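PDB 6LKJ: ABC transporter, solute-binding protein from Staphylococcus aureus, which probably serves an ABC transporter as its extracellular solute-binding protein and is seen here holding a hexose 6-phosphate. Local coordinates for residues A[57-62]-A[212-217]. Numbering follows the deposited sequence.
With BGP (6-O-phosphono-beta-D-galactopyranose), chain B.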
ATOM      1  N   GLY A  57       7.765   0.287  -0.518  1.00 11.00           N
ATOM      2  CA  GLY A  57       6.359   0.587  -0.371  1.00 10.63           C
ATOM      3  C   GLY A  57       5.741   1.083  -1.667  1.00 12.71           C
ATOM      4  O   GLY A  57       6.421   1.555  -2.582  1.00 12.80           O
ATOM      5  N   GLY A  58       4.421   0.976  -1.739  1.00 12.43           N
ATOM      6  CA  GLY A  58       3.694   1.327  -2.938  1.00 10.35           C
ATOM      7  C   GLY A  58       3.737   0.223  -3.981  1.00 13.78           C
ATOM      8  O   GLY A  58       4.598  -0.657  -3.975  1.00 10.47           O
ATOM      9  N   VAL A  59       2.770   0.274  -4.895  1.00 11.23           N
ATOM     10  CA  VAL A  59       2.707  -0.697  -5.982  1.00 13.70           C
ATOM     11  C   VAL A  59       3.700  -0.274  -7.059  1.00 16.94           C
ATOM     12  O   VAL A  59       3.315   0.180  -8.143  1.00 16.92           O
ATOM     13  CB  VAL A  59       1.272  -0.835  -6.528  1.00 15.62           C
ATOM     14  CG1 VAL A  59       0.432  -1.664  -5.567  1.00 11.70           C
ATOM     15  CG2 VAL A  59       0.628   0.533  -6.723  1.00 15.32           C
ATOM     16  N   LEU A  60       4.993  -0.436  -6.761  1.00 15.31           N
ATOM     17  CA  LEU A  60       6.039   0.127  -7.610  1.00 16.14           C
ATOM     18  C   LEU A  60       6.097  -0.559  -8.968  1.00 17.71           C
ATOM     19  O   LEU A  60       6.367   0.092  -9.985  1.00 21.35           O
ATOM     20  CB  LEU A  60       7.391   0.027  -6.906  1.00 12.26           C
ATOM     21  CG  LEU A  60       7.530   0.820  -5.608  1.00 14.93           C
ATOM     22  CD1 LEU A  60       8.918   0.634  -5.016  1.00 11.65           C
ATOM     23  CD2 LEU A  60       7.230   2.290  -5.850  1.00 13.08           C
ATOM     24  N   SER A  61       5.850  -1.870  -9.010  1.00 16.17           N
ATOM     25  CA  SER A  61       5.940  -2.607 -10.266  1.00 18.05           C
ATOM     26  C   SER A  61       4.958  -2.106 -11.315  1.00 24.58           C
ATOM     27  O   SER A  61       5.109  -2.452 -12.493  1.00 24.27           O
ATOM     28  CB  SER A  61       5.708  -4.099 -10.018  1.00 14.61           C
ATOM     29  OG  SER A  61       4.337  -4.374  -9.795  1.00 21.59           O
ATOM     30  N   GLU A  62       3.974  -1.294 -10.929  1.00 21.14           N
ATOM     31  CA  GLU A  62       2.951  -0.832 -11.852  1.00 25.29           C
ATOM     32  C   GLU A  62       2.802   0.682 -11.923  1.00 26.27           C
ATOM     33  O   GLU A  62       2.142   1.169 -12.846  1.00 29.60           O
ATOM     34  CB  GLU A  62       1.589  -1.444 -11.482  1.00 22.82           C
ATOM     35  CG  GLU A  62       1.513  -2.949 -11.681  1.00 26.35           C
ATOM     36  CD  GLU A  62       0.343  -3.578 -10.949  1.00 31.92           C
ATOM     37  OE1 GLU A  62      -0.266  -2.897 -10.096  1.00 31.57           O
ATOM     38  OE2 GLU A  62       0.031  -4.756 -11.227  1.00 30.89           O
ATOM     39  N   MET A 212      -8.964  -5.384  -3.922  1.00 12.44           N
ATOM     40  CA  MET A 212      -7.690  -5.215  -4.606  1.00 14.85           C
ATOM     41  C   MET A 212      -6.543  -5.576  -3.670  1.00 15.95           C
ATOM     42  O   MET A 212      -6.499  -5.129  -2.521  1.00 16.24           O
ATOM     43  CB  MET A 212      -7.538  -3.776  -5.097  1.00 12.01           C
ATOM     44  CG  MET A 212      -6.174  -3.471  -5.696  1.00 16.56           C
ATOM     45  SD  MET A 212      -5.956  -4.237  -7.314  1.00 21.83           S
ATOM     46  CE  MET A 212      -7.341  -3.519  -8.190  1.00 14.90           C
ATOM     47  N   LEU A 213      -5.614  -6.391  -4.163  1.00 10.35           N
ATOM     48  CA  LEU A 213      -4.439  -6.800  -3.404  1.00 11.53           C
ATOM     49  C   LEU A 213      -3.218  -6.073  -3.951  1.00 16.06           C
ATOM     50  O   LEU A 213      -2.840  -6.274  -5.110  1.00 18.07           O
ATOM     51  CB  LEU A 213      -4.236  -8.314  -3.470  1.00 10.99           C
ATOM     52  CG  LEU A 213      -3.026  -8.837  -2.691  1.00 12.20           C
ATOM     53  CD1 LEU A 213      -3.182  -8.559  -1.204  1.00 10.17           C
ATOM     54  CD2 LEU A 213      -2.816 -10.324  -2.941  1.00 11.26           C
ATOM     55  N   ASN A 214      -2.608  -5.232  -3.119  1.00 13.19           N
ATOM     56  CA  ASN A 214      -1.397  -4.525  -3.507  1.00 11.39           C
ATOM     57  C   ASN A 214      -0.188  -5.436  -3.351  1.00  9.81           C
ATOM     58  O   ASN A 214      -0.019  -6.084  -2.313  1.00 13.14           O
ATOM     59  CB  ASN A 214      -1.202  -3.270  -2.656  1.00  9.36           C
ATOM     60  CG  ASN A 214      -2.311  -2.259  -2.832  1.00 12.51           C
ATOM     61  OD1 ASN A 214      -3.145  -2.378  -3.730  1.00 12.72           O
ATOM     62  ND2 ASN A 214      -2.320  -1.246  -1.973  1.00  9.62           N
ATOM     63  N   VAL A 215       0.652  -5.482  -4.376  1.00 10.50           N
ATOM     64  CA  VAL A 215       1.966  -6.108  -4.288  1.00 15.32           C
ATOM     65  C   VAL A 215       2.964  -4.974  -4.090  1.00 13.91           C
ATOM     66  O   VAL A 215       3.397  -4.335  -5.054  1.00 12.49           O
ATOM     67  CB  VAL A 215       2.290  -6.950  -5.524  1.00 15.89           C
ATOM     68  CG1 VAL A 215       3.630  -7.652  -5.345  1.00 11.48           C
ATOM     69  CG2 VAL A 215       1.187  -7.965  -5.779  1.00 11.52           C
ATOM     70  N   ASP A 216       3.314  -4.708  -2.835  1.00  9.09           N
ATOM     71  CA  ASP A 216       4.280  -3.664  -2.528  1.00 11.63           C
ATOM     72  C   ASP A 216       5.676  -4.085  -2.976  1.00 12.25           C
ATOM     73  O   ASP A 216       6.046  -5.260  -2.911  1.00 12.46           O
ATOM     74  CB  ASP A 216       4.277  -3.361  -1.031  1.00 11.32           C
ATOM     75  CG  ASP A 216       2.946  -2.818  -0.545  1.00 15.01           C
ATOM     76  OD1 ASP A 216       2.015  -2.666  -1.368  1.00 11.08           O
ATOM     77  OD2 ASP A 216       2.830  -2.538   0.667  1.00 15.25           O
ATOM     78  N   GLY A 217       6.461  -3.105  -3.433  1.00 11.35           N
ATOM     79  CA  GLY A 217       7.746  -3.382  -4.035  1.00 12.42           C
ATOM     80  C   GLY A 217       8.869  -2.590  -3.388  1.00 14.27           C
ATOM     81  O   GLY A 217       8.644  -1.662  -2.605  1.00 12.02           O
TER
HETATM   82  C1  BGP B 401      -0.966   1.053   0.538  1.00  7.17           C
HETATM   83  C2  BGP B 401       0.269   0.351   0.000  1.00  8.04           C
HETATM   84  C3  BGP B 401       1.455   0.636   0.850  1.00 10.14           C
HETATM   85  C4  BGP B 401       1.684   2.115   0.998  1.00 12.63           C
HETATM   86  C5  BGP B 401       0.432   2.811   1.530  1.00  8.74           C
HETATM   87  C6  BGP B 401       0.654   4.285   1.620  1.00 11.31           C
HETATM   88  O1  BGP B 401      -2.015   0.838  -0.283  1.00  9.85           O
HETATM   89  O2  BGP B 401       0.033  -1.078  -0.032  1.00  8.34           O
HETATM   90  O3  BGP B 401       2.628   0.048   0.253  1.00 11.30           O
HETATM   91  O4  BGP B 401       2.010   2.644  -0.297  1.00  9.42           O
HETATM   92  O5  BGP B 401      -0.729   2.538   0.668  1.00  9.37           O
HETATM   93  O6  BGP B 401       0.852   4.807   0.355  1.00 10.61           O
HETATM   94  P   BGP B 401      -0.103   6.052  -0.147  1.00 10.61           P
HETATM   95  O1P BGP B 401      -1.526   5.582  -0.293  1.00  7.61           O
HETATM   96  O2P BGP B 401       0.407   6.542  -1.483  1.00 12.76           O
HETATM   97  O3P BGP B 401      -0.039   7.173   0.853  1.00  9.69           O
HETATM   98  O   HOH W   1       5.553  -3.700  -6.612  1.00 12.54           O
HETATM   99  O   HOH W   2       2.654  -3.600  -7.839  1.00 14.42           O
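Val59 sets its CG1 methyl over one flat face of the Asn214 amide, 3.9 Å from CG and 3.7 Å from CB, and so backs a group that binds the sugar. ND2 gives an almost straight bond (171°) to O2 of the sugar, while OD1 takes a hydrogen bond from Gln142 of helix 138-151; the two bonds together fix the amide's rotation. Two residues along strand 213-221 and so facing the same way, Asp216 shares the first torsion of Asn214, CG beside its backbone N (chi1 -63°), which turns both polar ends to the sugar. Its carboxylate straddles neighbouring hydroxyls, OD1 accepting from sugar O2 and OD2 from sugar O3 at 2.6 Å. OD2 is also held by Tyr9. Asp216 and Gly58, whose N donates at 2.8 Å, meet at sugar O3 in the ligand site of this periplasmic-binding-protein fold, which Thr36, Thr138, Thr139 and Thr170 complete. Behind it, Gly217 ties the backbones together: its O accepts from Gly57 N at 3.0 Å and its N donates to Gly58 O at 3.1 Å. Leu60 brings CD1 to 3.3 Å from Gly217 O, and beyond an inverse gamma turn centred on Val59, two waters link Val215 O to Ser61, one at its N, the other at OG.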